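Local coordinates for proteasome assembly chaperone family protein (Pyrococcus furiosus, PDB 3VR0), which acts as an archaeal proteasome activator, PbaB, and is a homologue of the factors that assist proteasome assembly, at residues 154-159 with 180-185; 137-142 with 208-213; 18-23 with 120-125. One frame throughout, in Å; residues are numbered along the deposited sequence.

Contact 1. Residues 154-159 with 180-185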
ATOM      1  N   ARG C 154      24.639   3.799  27.007  1.00 47.95           N
ATOM      2  CA  ARG C 154      25.120   2.469  26.756  1.00 46.34           C
ATOM      3  C   ARG C 154      24.949   2.139  25.245  1.00 44.18           C
ATOM      4  O   ARG C 154      24.190   2.822  24.545  1.00 42.91           O
ATOM      5  CB  ARG C 154      24.363   1.477  27.654  1.00 47.13           C
ATOM      6  CG  ARG C 154      24.366   1.887  29.159  1.00 50.74           C
ATOM      7  CD  ARG C 154      24.075   0.783  30.148  1.00 55.04           C
ATOM      8  NE  ARG C 154      22.906  -0.054  29.848  1.00 62.74           N
ATOM      9  CZ  ARG C 154      21.669   0.147  30.320  1.00 66.80           C
ATOM     10  NH1 ARG C 154      20.690  -0.697  29.997  1.00 67.01           N
ATOM     11  NH2 ARG C 154      21.393   1.191  31.102  1.00 68.65           N
ATOM     12  N   VAL C 155      25.660   1.114  24.766  1.00 41.55           N
ATOM     13  CA  VAL C 155      25.595   0.669  23.370  1.00 39.40           C
ATOM     14  C   VAL C 155      25.218  -0.786  23.310  1.00 37.79           C
ATOM     15  O   VAL C 155      25.901  -1.605  23.898  1.00 38.32           O
ATOM     16  CB  VAL C 155      26.960   0.871  22.629  1.00 39.19           C
ATOM     17  CG1 VAL C 155      27.059  -0.030  21.368  1.00 38.83           C
ATOM     18  CG2 VAL C 155      27.119   2.318  22.275  1.00 38.61           C
ATOM     19  N   LEU C 156      24.139  -1.125  22.590  1.00 36.09           N
ATOM     20  CA  LEU C 156      23.676  -2.492  22.564  1.00 33.81           C
ATOM     21  C   LEU C 156      24.119  -3.160  21.272  1.00 32.79           C
ATOM     22  O   LEU C 156      23.951  -2.580  20.182  1.00 32.44           O
ATOM     23  CB  LEU C 156      22.154  -2.514  22.648  1.00 35.44           C
ATOM     24  CG  LEU C 156      21.406  -1.685  23.695  1.00 37.20           C
ATOM     25  CD1 LEU C 156      19.905  -1.922  23.488  1.00 39.65           C
ATOM     26  CD2 LEU C 156      21.799  -2.142  25.079  1.00 40.54           C
ATOM     27  N   ALA C 157      24.617  -4.387  21.391  1.00 31.16           N
ATOM     28  CA  ALA C 157      25.276  -5.099  20.310  1.00 30.95           C
ATOM     29  C   ALA C 157      24.546  -6.384  20.038  1.00 29.99           C
ATOM     30  O   ALA C 157      24.107  -7.045  20.972  1.00 29.54           O
ATOM     31  CB  ALA C 157      26.761  -5.424  20.685  1.00 30.70           C
ATOM     32  N   ALA C 158      24.410  -6.719  18.754  1.00 29.09           N
ATOM     33  CA  ALA C 158      23.968  -8.022  18.326  1.00 28.29           C
ATOM     34  C   ALA C 158      24.655  -8.298  17.000  1.00 28.47           C
ATOM     35  O   ALA C 158      24.999  -7.364  16.271  1.00 29.43           O
ATOM     36  CB  ALA C 158      22.413  -8.068  18.204  1.00 27.36           C
ATOM     37  N   VAL C 159      24.839  -9.568  16.686  1.00 27.63           N
ATOM     38  CA  VAL C 159      25.616 -10.000  15.536  1.00 28.87           C
ATOM     39  C   VAL C 159      24.780 -10.985  14.734  1.00 29.36           C
ATOM     40  O   VAL C 159      23.787 -11.485  15.232  1.00 28.59           O
ATOM     41  CB  VAL C 159      26.892 -10.790  16.023  1.00 29.04           C
ATOM     42  CG1 VAL C 159      27.948  -9.855  16.587  1.00 26.14           C
ATOM     43  CG2 VAL C 159      26.492 -11.746  17.115  1.00 31.81           C
ATOM     44  N   ILE C 180      26.739  -3.519  25.830  1.00 44.65           N
ATOM     45  CA  ILE C 180      25.903  -4.613  26.312  1.00 43.83           C
ATOM     46  C   ILE C 180      25.563  -5.556  25.183  1.00 43.72           C
ATOM     47  O   ILE C 180      25.022  -5.122  24.178  1.00 42.94           O
ATOM     48  CB  ILE C 180      24.574  -4.084  26.909  1.00 44.10           C
ATOM     49  CG1 ILE C 180      24.856  -3.071  28.023  1.00 44.26           C
ATOM     50  CG2 ILE C 180      23.680  -5.252  27.390  1.00 43.84           C
ATOM     51  CD1 ILE C 180      25.973  -3.500  28.965  1.00 44.53           C
ATOM     52  N   TRP C 181      25.878  -6.836  25.368  1.00 43.44           N
ATOM     53  CA  TRP C 181      25.498  -7.897  24.463  1.00 44.78           C
ATOM     54  C   TRP C 181      24.029  -8.336  24.672  1.00 45.36           C
ATOM     55  O   TRP C 181      23.732  -9.048  25.641  1.00 45.35           O
ATOM     56  CB  TRP C 181      26.509  -9.056  24.583  1.00 44.99           C
ATOM     57  CG  TRP C 181      27.813  -8.603  23.992  1.00 47.81           C
ATOM     58  CD1 TRP C 181      28.824  -7.919  24.631  1.00 48.82           C
ATOM     59  CD2 TRP C 181      28.199  -8.685  22.612  1.00 47.60           C
ATOM     60  NE1 TRP C 181      29.819  -7.616  23.739  1.00 49.77           N
ATOM     61  CE2 TRP C 181      29.460  -8.069  22.493  1.00 48.76           C
ATOM     62  CE3 TRP C 181      27.603  -9.237  21.466  1.00 47.75           C
ATOM     63  CZ2 TRP C 181      30.143  -7.991  21.270  1.00 48.49           C
ATOM     64  CZ3 TRP C 181      28.288  -9.165  20.254  1.00 46.85           C
ATOM     65  CH2 TRP C 181      29.541  -8.546  20.169  1.00 47.37           C
ATOM     66  N   ARG C 182      23.139  -7.915  23.753  1.00 45.03           N
ATOM     67  CA  ARG C 182      21.661  -7.912  23.954  1.00 44.96           C
ATOM     68  C   ARG C 182      21.102  -9.242  24.307  1.00 44.85           C
ATOM     69  O   ARG C 182      21.420 -10.237  23.671  1.00 45.21           O
ATOM     70  CB  ARG C 182      20.931  -7.464  22.690  1.00 44.76           C
ATOM     71  CG  ARG C 182      21.216  -6.060  22.298  1.00 43.85           C
ATOM     72  CD  ARG C 182      20.544  -5.767  21.011  1.00 41.21           C
ATOM     73  NE  ARG C 182      19.109  -5.650  21.191  1.00 37.12           N
ATOM     74  CZ  ARG C 182      18.352  -4.786  20.540  1.00 35.94           C
ATOM     75  NH1 ARG C 182      18.894  -3.961  19.641  1.00 31.58           N
ATOM     76  NH2 ARG C 182      17.041  -4.767  20.766  1.00 37.38           N
ATOM     77  N   GLU C 183      20.247  -9.285  25.313  1.00 45.71           N
ATOM     78  CA  GLU C 183      19.611 -10.574  25.629  1.00 46.62           C
ATOM     79  C   GLU C 183      18.090 -10.529  25.461  1.00 45.64           C
ATOM     80  O   GLU C 183      17.405 -11.482  25.815  1.00 45.68           O
ATOM     81  CB  GLU C 183      19.951 -11.032  27.055  1.00 48.05           C
ATOM     82  CG  GLU C 183      21.430 -10.968  27.474  1.00 51.95           C
ATOM     83  CD  GLU C 183      21.635 -11.353  28.958  1.00 57.57           C
ATOM     84  OE1 GLU C 183      20.670 -11.250  29.755  1.00 58.64           O
ATOM     85  OE2 GLU C 183      22.764 -11.763  29.325  1.00 60.24           O
ATOM     86  N   ASP C 184      17.567  -9.425  24.931  1.00 44.63           N
ATOM     87  CA  ASP C 184      16.124  -9.223  24.829  1.00 43.43           C
ATOM     88  C   ASP C 184      15.538 -10.038  23.680  1.00 43.28           C
ATOM     89  O   ASP C 184      15.156  -9.478  22.652  1.00 43.55           O
ATOM     90  CB  ASP C 184      15.801  -7.731  24.687  1.00 43.36           C
ATOM     91  CG  ASP C 184      16.565  -7.039  23.496  1.00 44.67           C
ATOM     92  OD1 ASP C 184      17.769  -7.352  23.244  1.00 42.08           O
ATOM     93  OD2 ASP C 184      15.950  -6.158  22.840  1.00 42.85           O
ATOM     94  N   GLU C 185      15.492 -11.358  23.848  1.00 42.65           N
ATOM     95  CA  GLU C 185      14.929 -12.270  22.857  1.00 43.57           C
ATOM     96  C   GLU C 185      13.547 -11.771  22.354  1.00 43.31           C
ATOM     97  O   GLU C 185      12.730 -11.260  23.145  1.00 43.30           O
ATOM     98  CB  GLU C 185      14.848 -13.688  23.431  1.00 44.30           C
ATOM     99  CG  GLU C 185      14.757 -14.827  22.410  1.00 47.45           C
ATOM    100  CD  GLU C 185      15.061 -16.217  23.002  1.00 52.62           C
ATOM    101  OE1 GLU C 185      15.850 -16.320  23.985  1.00 56.67           O
ATOM    102  OE2 GLU C 185      14.535 -17.219  22.469  1.00 51.95           O
TER
HETATM  103  O   HOH W   1      21.949  -3.788  18.675  1.00 28.25           O
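Strand 155-159, helix 164-172 and strand 179-181 form a beta-alpha-beta unit, and residues 154-159 and 180-185 are where its two strands lie parallel at one border of the main sheet of this PAC2-family chain. A short ladder fixes the register: I180 N donates to V155 O, A157 N to I180 O, and R182 N to A157 O, the last nearly straight at 174°. L156 and I180 therefore share one face of the sheet, A157 and W181 the other. On the first face the two side chains run side by side in the same direction, with CD2 of L156 3.8 Å from CB of I180. On the second, the CB of A157 sits over the indole, 3.9 Å from the centroid of the W181 six-membered ring and only 6° off its normal, a CH-pi contact; CG1 of V159 meets the same ring in its plane, 3.7 Å from W181 CZ3. R182, just beyond the end of strand 179-181, packs along L156: its CG passes 3.7 Å from L156 CB, and a bend at chi3 (73°) turns the guanidinium so that L156 CD1 lies above one face, offset toward the rim. R182 grips D184 side-on in a salt bridge, NE donating to OD1 and NH2 to OD2, with both carboxylate oxygens using syn lone pairs almost in the guanidinium plane. An alanine in place of R182 would remove this grip and would probably leave the D184 carboxylate and the L156 side chain less firmly held. R182 O also accepts a hydrogen bond from S80 of the second subunit. In the guanidinium plane, one water bridges the two segments, donating to L156 O at 2.8 Å and accepting from R182 NH1.

Contact 2. Residues 137-142 with 208-213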
ATOM      1  N   GLU C 137      31.299  -7.881   5.154  1.00 22.52           N
ATOM      2  CA  GLU C 137      31.170  -7.560   6.556  1.00 22.23           C
ATOM      3  C   GLU C 137      30.464  -6.209   6.691  1.00 21.45           C
ATOM      4  O   GLU C 137      30.789  -5.259   5.967  1.00 21.65           O
ATOM      5  CB  GLU C 137      32.553  -7.472   7.229  1.00 22.04           C
ATOM      6  CG  GLU C 137      32.443  -7.425   8.779  1.00 24.49           C
ATOM      7  CD  GLU C 137      33.823  -7.483   9.517  1.00 26.89           C
ATOM      8  OE1 GLU C 137      34.818  -7.840   8.870  1.00 28.35           O
ATOM      9  OE2 GLU C 137      33.893  -7.117  10.719  1.00 28.54           O
ATOM     10  N   ILE C 138      29.517  -6.135   7.625  1.00 20.46           N
ATOM     11  CA  ILE C 138      28.621  -4.985   7.739  1.00 20.75           C
ATOM     12  C   ILE C 138      28.585  -4.495   9.160  1.00 21.14           C
ATOM     13  O   ILE C 138      28.460  -5.296  10.052  1.00 22.06           O
ATOM     14  CB  ILE C 138      27.194  -5.400   7.347  1.00 19.27           C
ATOM     15  CG1 ILE C 138      27.143  -5.891   5.914  1.00 22.20           C
ATOM     16  CG2 ILE C 138      26.212  -4.257   7.480  1.00 20.59           C
ATOM     17  CD1 ILE C 138      25.899  -6.842   5.588  1.00 18.09           C
ATOM     18  N   ILE C 139      28.626  -3.184   9.384  1.00 22.28           N
ATOM     19  CA  ILE C 139      28.412  -2.672  10.717  1.00 22.39           C
ATOM     20  C   ILE C 139      27.271  -1.672  10.617  1.00 23.46           C
ATOM     21  O   ILE C 139      27.349  -0.752   9.828  1.00 22.96           O
ATOM     22  CB  ILE C 139      29.697  -1.946  11.231  1.00 23.70           C
ATOM     23  CG1 ILE C 139      30.880  -2.942  11.329  1.00 24.31           C
ATOM     24  CG2 ILE C 139      29.419  -1.331  12.580  1.00 23.10           C
ATOM     25  CD1 ILE C 139      32.200  -2.246  11.849  1.00 26.93           C
ATOM     26  N   THR C 140      26.186  -1.849  11.379  1.00 23.23           N
ATOM     27  CA  THR C 140      25.115  -0.835  11.331  1.00 23.06           C
ATOM     28  C   THR C 140      25.088  -0.033  12.632  1.00 22.81           C
ATOM     29  O   THR C 140      25.350  -0.551  13.687  1.00 22.74           O
ATOM     30  CB  THR C 140      23.732  -1.463  11.049  1.00 23.32           C
ATOM     31  OG1 THR C 140      23.434  -2.347  12.098  1.00 19.68           O
ATOM     32  CG2 THR C 140      23.742  -2.325   9.740  1.00 23.31           C
ATOM     33  N   MET C 141      24.755   1.235  12.523  1.00 24.03           N
ATOM     34  CA  MET C 141      24.769   2.127  13.621  1.00 25.27           C
ATOM     35  C   MET C 141      23.389   2.718  13.692  1.00 28.03           C
ATOM     36  O   MET C 141      22.800   3.058  12.663  1.00 28.20           O
ATOM     37  CB  MET C 141      25.780   3.248  13.343  1.00 24.97           C
ATOM     38  CG  MET C 141      27.226   2.680  13.027  1.00 24.35           C
ATOM     39  SD  MET C 141      28.384   4.046  12.955  1.00 28.06           S
ATOM     40  CE  MET C 141      27.674   5.057  11.689  1.00 16.51           C
ATOM     41  N   GLY C 142      22.888   2.883  14.909  1.00 29.24           N
ATOM     42  CA  GLY C 142      21.650   3.608  15.117  1.00 32.25           C
ATOM     43  C   GLY C 142      21.321   3.773  16.614  1.00 33.83           C
ATOM     44  O   GLY C 142      22.197   3.666  17.477  1.00 33.19           O
ATOM     45  N   ILE C 208      27.542  -6.773  12.570  1.00 22.46           N
ATOM     46  CA  ILE C 208      27.174  -6.408  13.919  1.00 23.40           C
ATOM     47  C   ILE C 208      26.327  -5.146  13.850  1.00 23.33           C
ATOM     48  O   ILE C 208      26.561  -4.295  13.017  1.00 23.28           O
ATOM     49  CB  ILE C 208      28.482  -6.145  14.808  1.00 22.76           C
ATOM     50  CG1 ILE C 208      28.119  -5.831  16.236  1.00 24.18           C
ATOM     51  CG2 ILE C 208      29.401  -5.020  14.163  1.00 20.61           C
ATOM     52  CD1 ILE C 208      29.371  -6.063  17.275  1.00 26.23           C
ATOM     53  N   SER C 209      25.330  -5.076  14.723  1.00 23.76           N
ATOM     54  CA  SER C 209      24.523  -3.938  14.928  1.00 24.56           C
ATOM     55  C   SER C 209      24.963  -3.270  16.226  1.00 25.71           C
ATOM     56  O   SER C 209      25.056  -3.909  17.263  1.00 27.05           O
ATOM     57  CB  SER C 209      23.067  -4.410  15.158  1.00 25.25           C
ATOM     58  OG  SER C 209      22.344  -3.319  15.724  1.00 26.85           O
ATOM     59  N   LEU C 210      25.163  -1.970  16.214  1.00 27.42           N
ATOM     60  CA  LEU C 210      25.466  -1.284  17.435  1.00 28.21           C
ATOM     61  C   LEU C 210      24.475  -0.156  17.565  1.00 28.76           C
ATOM     62  O   LEU C 210      24.444   0.733  16.726  1.00 28.84           O
ATOM     63  CB  LEU C 210      26.909  -0.737  17.401  1.00 27.76           C
ATOM     64  CG  LEU C 210      27.938  -1.844  17.293  1.00 29.33           C
ATOM     65  CD1 LEU C 210      29.331  -1.284  16.853  1.00 31.66           C
ATOM     66  CD2 LEU C 210      28.044  -2.574  18.618  1.00 28.27           C
ATOM     67  N   LEU C 211      23.655  -0.214  18.614  1.00 29.52           N
ATOM     68  CA  LEU C 211      22.625   0.781  18.832  1.00 30.84           C
ATOM     69  C   LEU C 211      22.810   1.449  20.186  1.00 31.18           C
ATOM     70  O   LEU C 211      22.992   0.775  21.199  1.00 31.18           O
ATOM     71  CB  LEU C 211      21.219   0.142  18.771  1.00 31.22           C
ATOM     72  CG  LEU C 211      20.743  -0.575  17.500  1.00 32.03           C
ATOM     73  CD1 LEU C 211      19.373  -1.150  17.750  1.00 29.52           C
ATOM     74  CD2 LEU C 211      20.654   0.418  16.379  1.00 32.76           C
ATOM     75  N   GLY C 212      22.720   2.770  20.193  1.00 31.79           N
ATOM     76  CA  GLY C 212      22.930   3.527  21.377  1.00 33.66           C
ATOM     77  C   GLY C 212      21.629   3.987  21.999  1.00 35.87           C
ATOM     78  O   GLY C 212      20.706   4.429  21.299  1.00 34.24           O
ATOM     79  N   GLU C 213      21.594   3.931  23.330  1.00 36.80           N
ATOM     80  CA  GLU C 213      20.462   4.430  24.094  1.00 38.43           C
ATOM     81  C   GLU C 213      20.282   5.902  23.862  1.00 38.10           C
ATOM     82  O   GLU C 213      21.225   6.668  23.917  1.00 38.92           O
ATOM     83  CB  GLU C 213      20.630   4.149  25.589  1.00 38.71           C
ATOM     84  CG  GLU C 213      20.453   2.704  25.947  1.00 41.94           C
ATOM     85  CD  GLU C 213      20.819   2.418  27.403  1.00 49.41           C
ATOM     86  OE1 GLU C 213      21.624   3.207  27.986  1.00 53.00           O
ATOM     87  OE2 GLU C 213      20.320   1.403  27.949  1.00 48.02           O
TER
HETATM   88  O   HOH W   2      22.593  -1.167  14.428  1.00 39.38           O
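Five backbone hydrogen bonds join strand segments 137-142 and 208-213, whose axes run 14° from parallel and approach to 4.9 Å. Donors come from both strands in turn, as in a regular parallel ladder: I208 N to I138 O, T140 N to I208 O, L210 N to T140 O, G142 N to L210 O, and G212 N to G142 O. The L210 N to T140 O bond is the straightest, 169° at the hydrogen, whereas G142 N to L210 O is the longest at 3.2 Å. Three carbonyls also receive a CA-H contact: I208 O from I139, L210 O from M141, and G142 O from L211, whose CA stands 3.2 Å from that oxygen.

The two hydroxyls, of T140 and S209, are satisfied on the face they share. T140 OG1 lies between its own backbone N and carbonyl carbon (chi1 62°), where it hydrogen-bonds to A193 O and accepts from a water at 2.7 Å. The same water is hydrogen-bonded to S209 OG at 2.5 Å, so it links two hydroxyls that stand 3.9 Å apart, OG1 of T140 to OG of S209. Farther along this face, CD2 of L211 presses against the backbone of G142, 3.4 Å from its C atom.

The opposite face is apolar: I139 CG1 and I208 CG2 meet at 3.8 Å, their side chains pointing the same way. Helix 221-235 covers this face, with V231 touching I139, M141 and L210, while L197 of helix 192-202 packs on T140 and S209. Strands 34-37 and 155-159 flank the pair within the sheet.

Contact 3. Residues 18-23 with 120-125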
ATOM      1  N   LYS C  18      11.793   2.308 -12.245  1.00 53.65           N
ATOM      2  CA  LYS C  18      10.683   1.389 -11.919  1.00 51.59           C
ATOM      3  C   LYS C  18      11.043   0.748 -10.603  1.00 48.68           C
ATOM      4  O   LYS C  18      10.214   0.122  -9.937  1.00 48.14           O
ATOM      5  CB  LYS C  18      10.531   0.295 -12.985  1.00 52.66           C
ATOM      6  CG  LYS C  18      10.105   0.821 -14.366  1.00 56.12           C
ATOM      7  CD  LYS C  18       9.359  -0.264 -15.172  1.00 60.03           C
ATOM      8  CE  LYS C  18       9.390   0.026 -16.686  1.00 61.61           C
ATOM      9  NZ  LYS C  18       9.063  -1.208 -17.476  1.00 61.30           N
ATOM     10  N   GLU C  19      12.320   0.902 -10.258  1.00 44.10           N
ATOM     11  CA  GLU C  19      12.831   0.393  -9.026  1.00 40.42           C
ATOM     12  C   GLU C  19      13.961   1.272  -8.527  1.00 35.75           C
ATOM     13  O   GLU C  19      14.416   2.169  -9.207  1.00 34.98           O
ATOM     14  CB  GLU C  19      13.208  -1.108  -9.139  1.00 40.90           C
ATOM     15  CG  GLU C  19      14.549  -1.459  -9.817  1.00 47.09           C
ATOM     16  CD  GLU C  19      14.878  -2.992  -9.779  1.00 54.56           C
ATOM     17  OE1 GLU C  19      14.022  -3.821 -10.188  1.00 56.25           O
ATOM     18  OE2 GLU C  19      15.996  -3.360  -9.329  1.00 56.81           O
ATOM     19  N   THR C  20      14.372   1.012  -7.309  1.00 31.40           N
ATOM     20  CA  THR C  20      15.463   1.682  -6.686  1.00 30.12           C
ATOM     21  C   THR C  20      16.714   1.673  -7.587  1.00 29.68           C
ATOM     22  O   THR C  20      17.113   0.644  -8.104  1.00 28.90           O
ATOM     23  CB  THR C  20      15.699   1.026  -5.333  1.00 30.01           C
ATOM     24  OG1 THR C  20      14.497   1.154  -4.547  1.00 29.22           O
ATOM     25  CG2 THR C  20      16.844   1.663  -4.592  1.00 28.29           C
ATOM     26  N   THR C  21      17.297   2.844  -7.784  1.00 29.51           N
ATOM     27  CA  THR C  21      18.417   3.038  -8.700  1.00 30.06           C
ATOM     28  C   THR C  21      19.655   3.598  -7.960  1.00 29.40           C
ATOM     29  O   THR C  21      19.561   4.543  -7.173  1.00 27.59           O
ATOM     30  CB  THR C  21      17.989   4.050  -9.823  1.00 30.51           C
ATOM     31  OG1 THR C  21      16.873   3.492 -10.554  1.00 36.16           O
ATOM     32  CG2 THR C  21      19.130   4.300 -10.849  1.00 34.23           C
ATOM     33  N   ILE C  22      20.820   3.035  -8.269  1.00 29.30           N
ATOM     34  CA  ILE C  22      22.078   3.570  -7.823  1.00 28.44           C
ATOM     35  C   ILE C  22      22.873   4.134  -9.002  1.00 29.19           C
ATOM     36  O   ILE C  22      23.118   3.434  -9.974  1.00 30.16           O
ATOM     37  CB  ILE C  22      22.907   2.502  -7.065  1.00 28.64           C
ATOM     38  CG1 ILE C  22      22.082   1.963  -5.899  1.00 25.81           C
ATOM     39  CG2 ILE C  22      24.281   3.116  -6.633  1.00 24.11           C
ATOM     40  CD1 ILE C  22      22.668   0.866  -5.155  1.00 25.28           C
ATOM     41  N   VAL C  23      23.227   5.409  -8.898  1.00 28.12           N
ATOM     42  CA  VAL C  23      24.009   6.121  -9.841  1.00 27.98           C
ATOM     43  C   VAL C  23      25.446   6.101  -9.281  1.00 27.80           C
ATOM     44  O   VAL C  23      25.678   6.550  -8.140  1.00 25.59           O
ATOM     45  CB  VAL C  23      23.540   7.595  -9.916  1.00 28.91           C
ATOM     46  CG1 VAL C  23      24.368   8.364 -10.944  1.00 31.40           C
ATOM     47  CG2 VAL C  23      22.041   7.693 -10.278  1.00 29.19           C
ATOM     48  N   PHE C 120      12.826  -3.774   1.934  1.00 20.62           N
ATOM     49  CA  PHE C 120      13.571  -4.928   1.513  1.00 21.29           C
ATOM     50  C   PHE C 120      14.234  -4.652   0.174  1.00 21.78           C
ATOM     51  O   PHE C 120      15.360  -5.079  -0.046  1.00 21.83           O
ATOM     52  CB  PHE C 120      12.698  -6.196   1.400  1.00 22.00           C
ATOM     53  CG  PHE C 120      12.343  -6.809   2.739  1.00 24.68           C
ATOM     54  CD1 PHE C 120      13.093  -7.864   3.257  1.00 27.12           C
ATOM     55  CD2 PHE C 120      11.285  -6.304   3.491  1.00 25.60           C
ATOM     56  CE1 PHE C 120      12.775  -8.407   4.507  1.00 27.16           C
ATOM     57  CE2 PHE C 120      10.966  -6.829   4.722  1.00 24.80           C
ATOM     58  CZ  PHE C 120      11.708  -7.883   5.232  1.00 24.47           C
ATOM     59  N   GLU C 121      13.506  -4.000  -0.745  1.00 21.81           N
ATOM     60  CA  GLU C 121      14.035  -3.675  -2.031  1.00 21.87           C
ATOM     61  C   GLU C 121      15.212  -2.703  -1.951  1.00 20.76           C
ATOM     62  O   GLU C 121      16.172  -2.918  -2.630  1.00 20.38           O
ATOM     63  CB  GLU C 121      12.986  -3.007  -2.894  1.00 23.29           C
ATOM     64  CG  GLU C 121      13.251  -3.306  -4.309  1.00 31.25           C
ATOM     65  CD  GLU C 121      12.858  -2.194  -5.205  1.00 40.22           C
ATOM     66  OE1 GLU C 121      13.364  -1.073  -5.000  1.00 43.61           O
ATOM     67  OE2 GLU C 121      12.052  -2.460  -6.119  1.00 43.22           O
ATOM     68  N   VAL C 122      15.114  -1.638  -1.144  1.00 20.06           N
ATOM     69  CA  VAL C 122      16.237  -0.696  -0.993  1.00 19.82           C
ATOM     70  C   VAL C 122      17.464  -1.418  -0.343  1.00 21.02           C
ATOM     71  O   VAL C 122      18.586  -1.367  -0.878  1.00 21.15           O
ATOM     72  CB  VAL C 122      15.815   0.553  -0.180  1.00 20.12           C
ATOM     73  CG1 VAL C 122      17.082   1.400   0.282  1.00 17.96           C
ATOM     74  CG2 VAL C 122      14.825   1.408  -0.963  1.00 14.98           C
ATOM     75  N   ALA C 123      17.255  -2.095   0.786  1.00 20.33           N
ATOM     76  CA  ALA C 123      18.319  -2.879   1.431  1.00 21.35           C
ATOM     77  C   ALA C 123      19.011  -3.896   0.497  1.00 21.38           C
ATOM     78  O   ALA C 123      20.223  -4.069   0.517  1.00 21.12           O
ATOM     79  CB  ALA C 123      17.754  -3.619   2.619  1.00 21.51           C
ATOM     80  N   GLY C 124      18.201  -4.608  -0.283  1.00 22.00           N
ATOM     81  CA  GLY C 124      18.680  -5.568  -1.243  1.00 21.29           C
ATOM     82  C   GLY C 124      19.551  -4.892  -2.323  1.00 22.05           C
ATOM     83  O   GLY C 124      20.625  -5.428  -2.641  1.00 21.31           O
ATOM     84  N   LYS C 125      19.102  -3.751  -2.878  1.00 20.48           N
ATOM     85  CA  LYS C 125      19.927  -3.025  -3.868  1.00 21.90           C
ATOM     86  C   LYS C 125      21.243  -2.535  -3.236  1.00 20.15           C
ATOM     87  O   LYS C 125      22.291  -2.607  -3.875  1.00 20.39           O
ATOM     88  CB  LYS C 125      19.208  -1.805  -4.458  1.00 21.42           C
ATOM     89  CG  LYS C 125      18.153  -2.151  -5.509  1.00 30.80           C
ATOM     90  CD  LYS C 125      18.779  -2.579  -6.873  1.00 35.92           C
ATOM     91  CE  LYS C 125      19.770  -1.561  -7.405  1.00 39.57           C
ATOM     92  NZ  LYS C 125      20.203  -1.968  -8.785  1.00 44.20           N
TER
HETATM   93  O   HOH W   3      20.835   1.038 -10.460  1.00 34.26           O
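K125, T20 and E121 have the most surface buried where residues 18-23, leading into an edge strand, meet residues 120-125 of helix 116-131. The E121 carboxylate receives T20: its OE1 accepts a short bond from T20 OG1 at 2.5 Å, nearly along the C-O axis, and a longer one from T20 N at 3.3 Å, which arrives from above the carboxylate plane. Two donors of one residue on a single oxygen restrict how the carboxylate can turn, and would probably favour its ionised form. E121 is also a gold-site residue together with H69. One helical turn later, K125 bends at chi2 and chi3 (-74° and -53°) and runs alongside the T20 side chain, antiparallel to it, its CG 4.0 Å from T20 CB and its CE 3.5 Å from T20 O. The K125 ammonium reaches a water that accepts from I22 N, although its own bond to that water is weak. Alongside, V122 CG2 lies 3.6 Å from T20 OG1. Strand 21-24 pairs with strand 60-66, where L65 touches T20 and I22, while helix 192-202 packs on F120 and A123 of helix 116-131.

All three contacts reach one mixed sheet, in which strands 21-24 and 179-181 are the outermost of this chain. Contacts 1 and 2 adjoin, with centres 10 Å apart: strand 155-159 runs antiparallel to 206-214, and L156 N to L211 O (2.6 Å) and A158 O to S209 N (2.8 Å) are probable hydrogen bonds between them. In sequence, contact 1 is nested within the loop that contact 2 closes. Contact 3 closes earlier, its centre 21 Å from that of contact 2 and 29 Å from that of contact 1. Gold ions lie about 3 Å from E121, 4 Å from G142 of contact 2 and 9 Å from V155, while contacts 1 and 3 both touch the second subunit.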